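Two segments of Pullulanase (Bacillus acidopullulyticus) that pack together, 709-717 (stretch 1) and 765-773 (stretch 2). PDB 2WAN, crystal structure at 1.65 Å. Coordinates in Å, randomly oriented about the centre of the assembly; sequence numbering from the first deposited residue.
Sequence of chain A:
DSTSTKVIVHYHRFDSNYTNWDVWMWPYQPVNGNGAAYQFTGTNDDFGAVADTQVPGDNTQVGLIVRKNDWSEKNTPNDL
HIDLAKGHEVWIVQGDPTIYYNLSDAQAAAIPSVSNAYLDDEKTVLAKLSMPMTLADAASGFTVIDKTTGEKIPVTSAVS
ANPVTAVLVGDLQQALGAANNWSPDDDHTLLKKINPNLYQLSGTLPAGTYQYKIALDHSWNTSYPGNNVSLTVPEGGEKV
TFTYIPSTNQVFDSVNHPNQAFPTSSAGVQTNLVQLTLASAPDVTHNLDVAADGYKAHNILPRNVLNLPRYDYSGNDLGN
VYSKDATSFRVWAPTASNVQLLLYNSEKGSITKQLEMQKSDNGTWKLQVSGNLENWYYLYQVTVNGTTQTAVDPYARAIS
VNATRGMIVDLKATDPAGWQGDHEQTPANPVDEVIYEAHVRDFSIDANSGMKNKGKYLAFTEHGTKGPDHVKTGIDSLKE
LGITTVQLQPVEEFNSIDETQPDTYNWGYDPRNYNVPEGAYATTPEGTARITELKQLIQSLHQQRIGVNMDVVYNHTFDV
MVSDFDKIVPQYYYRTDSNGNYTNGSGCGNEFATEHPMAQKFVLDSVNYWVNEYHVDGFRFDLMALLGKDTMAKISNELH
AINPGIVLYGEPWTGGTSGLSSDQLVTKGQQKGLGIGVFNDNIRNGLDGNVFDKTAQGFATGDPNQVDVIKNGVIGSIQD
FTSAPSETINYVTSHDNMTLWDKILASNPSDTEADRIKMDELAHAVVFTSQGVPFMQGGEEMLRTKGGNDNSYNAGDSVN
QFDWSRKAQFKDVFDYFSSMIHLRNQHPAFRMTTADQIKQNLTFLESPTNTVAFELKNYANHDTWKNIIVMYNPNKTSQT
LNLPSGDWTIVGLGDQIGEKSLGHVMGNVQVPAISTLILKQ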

# COMPACT_ATOMS: atom_id res chain seq x y z
N VAL A 709 -15.64 -17.41 10.42
CA VAL A 709 -15.01 -16.20 9.87
C VAL A 709 -15.28 -15.01 10.81
O VAL A 709 -14.38 -14.24 11.17
CB VAL A 709 -15.51 -15.91 8.44
CG1 VAL A 709 -15.17 -14.50 8.01
CG2 VAL A 709 -14.89 -16.90 7.45
N ILE A 710 -16.53 -14.89 11.24
CA ILE A 710 -16.90 -13.79 12.14
C ILE A 710 -16.21 -13.89 13.49
O ILE A 710 -15.74 -12.89 14.05
CB ILE A 710 -18.45 -13.68 12.30
CG1 ILE A 710 -19.13 -13.38 10.95
CG2 ILE A 710 -18.83 -12.63 13.35
CD1 ILE A 710 -18.60 -12.13 10.19
N LYS A 711 -16.16 -15.10 14.06
CA LYS A 711 -15.43 -15.29 15.31
C LYS A 711 -13.97 -14.85 15.18
O LYS A 711 -13.42 -14.21 16.07
CB LYS A 711 -15.52 -16.76 15.76
CG LYS A 711 -16.92 -17.12 16.29
CD LYS A 711 -17.06 -18.62 16.52
CE LYS A 711 -16.45 -19.08 17.82
NZ LYS A 711 -17.03 -20.41 18.19
N ASN A 712 -13.34 -15.21 14.07
CA ASN A 712 -11.95 -14.82 13.85
C ASN A 712 -11.76 -13.31 13.75
O ASN A 712 -10.76 -12.78 14.22
CB ASN A 712 -11.36 -15.53 12.64
CG ASN A 712 -10.79 -16.87 12.98
OD1 ASN A 712 -9.71 -16.96 13.58
ND2 ASN A 712 -11.51 -17.94 12.64
N GLY A 713 -12.75 -12.63 13.15
CA GLY A 713 -12.76 -11.16 13.13
C GLY A 713 -13.03 -10.52 14.49
O GLY A 713 -12.44 -9.49 14.83
N VAL A 714 -13.93 -11.12 15.28
CA VAL A 714 -14.26 -10.60 16.62
C VAL A 714 -13.00 -10.53 17.51
O VAL A 714 -12.83 -9.58 18.27
CB VAL A 714 -15.37 -11.47 17.32
CG1 VAL A 714 -15.34 -11.28 18.83
CG2 VAL A 714 -16.76 -11.15 16.76
N ILE A 715 -12.12 -11.51 17.40
CA ILE A 715 -10.92 -11.53 18.25
C ILE A 715 -9.74 -10.73 17.67
O ILE A 715 -8.60 -10.92 18.08
CB ILE A 715 -10.49 -12.97 18.65
CG1 ILE A 715 -10.06 -13.80 17.44
CG2 ILE A 715 -11.61 -13.68 19.42
CD1 ILE A 715 -9.41 -15.15 17.84
N GLY A 716 -10.03 -9.82 16.74
CA GLY A 716 -9.01 -8.94 16.17
C GLY A 716 -8.02 -9.68 15.31
O GLY A 716 -6.86 -9.26 15.23
N SER A 717 -8.46 -10.80 14.72
CA SER A 717 -7.70 -11.56 13.72
C SER A 717 -6.41 -12.22 14.19
O SER A 717 -5.59 -12.64 13.37
CB SER A 717 -7.45 -10.68 12.49
OG SER A 717 -8.70 -10.36 11.89
N ALA A 765 -22.58 -3.15 13.33
CA ALA A 765 -22.47 -3.49 14.76
C ALA A 765 -21.31 -4.46 15.01
O ALA A 765 -20.58 -4.31 15.99
CB ALA A 765 -23.77 -4.08 15.30
N VAL A 766 -21.14 -5.44 14.12
CA VAL A 766 -19.99 -6.34 14.20
C VAL A 766 -18.69 -5.54 14.11
O VAL A 766 -17.78 -5.74 14.92
CB VAL A 766 -20.04 -7.46 13.12
CG1 VAL A 766 -18.80 -8.37 13.23
CG2 VAL A 766 -21.31 -8.32 13.28
N VAL A 767 -18.59 -4.66 13.12
CA VAL A 767 -17.39 -3.83 12.98
C VAL A 767 -17.10 -3.04 14.27
O VAL A 767 -15.96 -3.01 14.76
CB VAL A 767 -17.46 -2.91 11.75
CG1 VAL A 767 -16.25 -1.92 11.73
CG2 VAL A 767 -17.48 -3.73 10.46
N PHE A 768 -18.13 -2.42 14.85
CA PHE A 768 -17.94 -1.55 16.01
C PHE A 768 -17.71 -2.30 17.32
O PHE A 768 -17.22 -1.70 18.30
CB PHE A 768 -19.14 -0.61 16.18
CG PHE A 768 -19.35 0.35 15.01
CD1 PHE A 768 -18.27 0.99 14.40
CD2 PHE A 768 -20.64 0.62 14.57
CE1 PHE A 768 -18.48 1.91 13.35
CE2 PHE A 768 -20.87 1.52 13.52
CZ PHE A 768 -19.79 2.17 12.92
N THR A 769 -18.05 -3.60 17.37
CA THR A 769 -17.91 -4.35 18.64
C THR A 769 -16.82 -5.42 18.61
O THR A 769 -16.61 -6.11 19.62
CB THR A 769 -19.25 -4.96 19.12
OG1 THR A 769 -19.83 -5.77 18.09
CG2 THR A 769 -20.23 -3.86 19.52
N SER A 770 -16.13 -5.54 17.47
CA SER A 770 -15.01 -6.49 17.31
C SER A 770 -13.71 -5.87 17.82
O SER A 770 -13.50 -4.64 17.71
CB SER A 770 -14.84 -6.86 15.84
OG SER A 770 -15.90 -7.71 15.41
N GLN A 771 -12.82 -6.70 18.35
CA GLN A 771 -11.45 -6.24 18.63
C GLN A 771 -10.77 -5.85 17.32
O GLN A 771 -11.01 -6.47 16.28
CB GLN A 771 -10.64 -7.33 19.34
CG GLN A 771 -11.29 -7.87 20.63
CD GLN A 771 -11.40 -6.82 21.72
OE1 GLN A 771 -10.46 -6.06 21.96
NE2 GLN A 771 -12.55 -6.77 22.38
N GLY A 772 -9.91 -4.83 17.36
CA GLY A 772 -9.28 -4.32 16.15
C GLY A 772 -9.59 -2.85 15.92
O GLY A 772 -10.00 -2.13 16.85
N VAL A 773 -9.35 -2.40 14.69
CA VAL A 773 -9.55 -0.99 14.34
C VAL A 773 -10.78 -0.81 13.46
O VAL A 773 -10.75 -1.18 12.29
CB VAL A 773 -8.33 -0.38 13.61
CG1 VAL A 773 -8.54 1.15 13.44
CG2 VAL A 773 -7.02 -0.67 14.39

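Two helix ends meet here, and the contact, 265 Å² summed over both sides, is closest where the helices give way to loop. The first residue to take part is Val 766, whose CA-to-CB bond points toward stretch 1. Its CG1 lies 4.3 Å from CG2 of Ile 710, a loose apolar contact between branched side chains; both are buried and neither side chain has a polar group to satisfy.

One turn on, Ser 770 is the first residue to leave helical angles. Its OG turns back to donate to Val 766 O (2.8 Å), so the hydroxyl is satisfied within its own stretch while sitting 3.5 Å from Val 714 CA. The side chain is small, and here the backbones are close: the CA atoms of Val 714 and Ser 770 are 4.2 Å apart.

Gln 771 supplies the one hydrogen bond across the contact, from its N to Val 714 O (2.9 Å, 149°). Its CB points toward stretch 1, but the side chain leads away, its amide satisfied elsewhere in the structure. Gly 716 CA also approaches Gln 771 O at 3.2 Å in a CA-H...O contact. Glycine fits Gly 716 twice over: phi is positive, and a CB would come within 3.3 Å of Gln 771 CB. At Gly 772 the backbone angles themselves call for glycine.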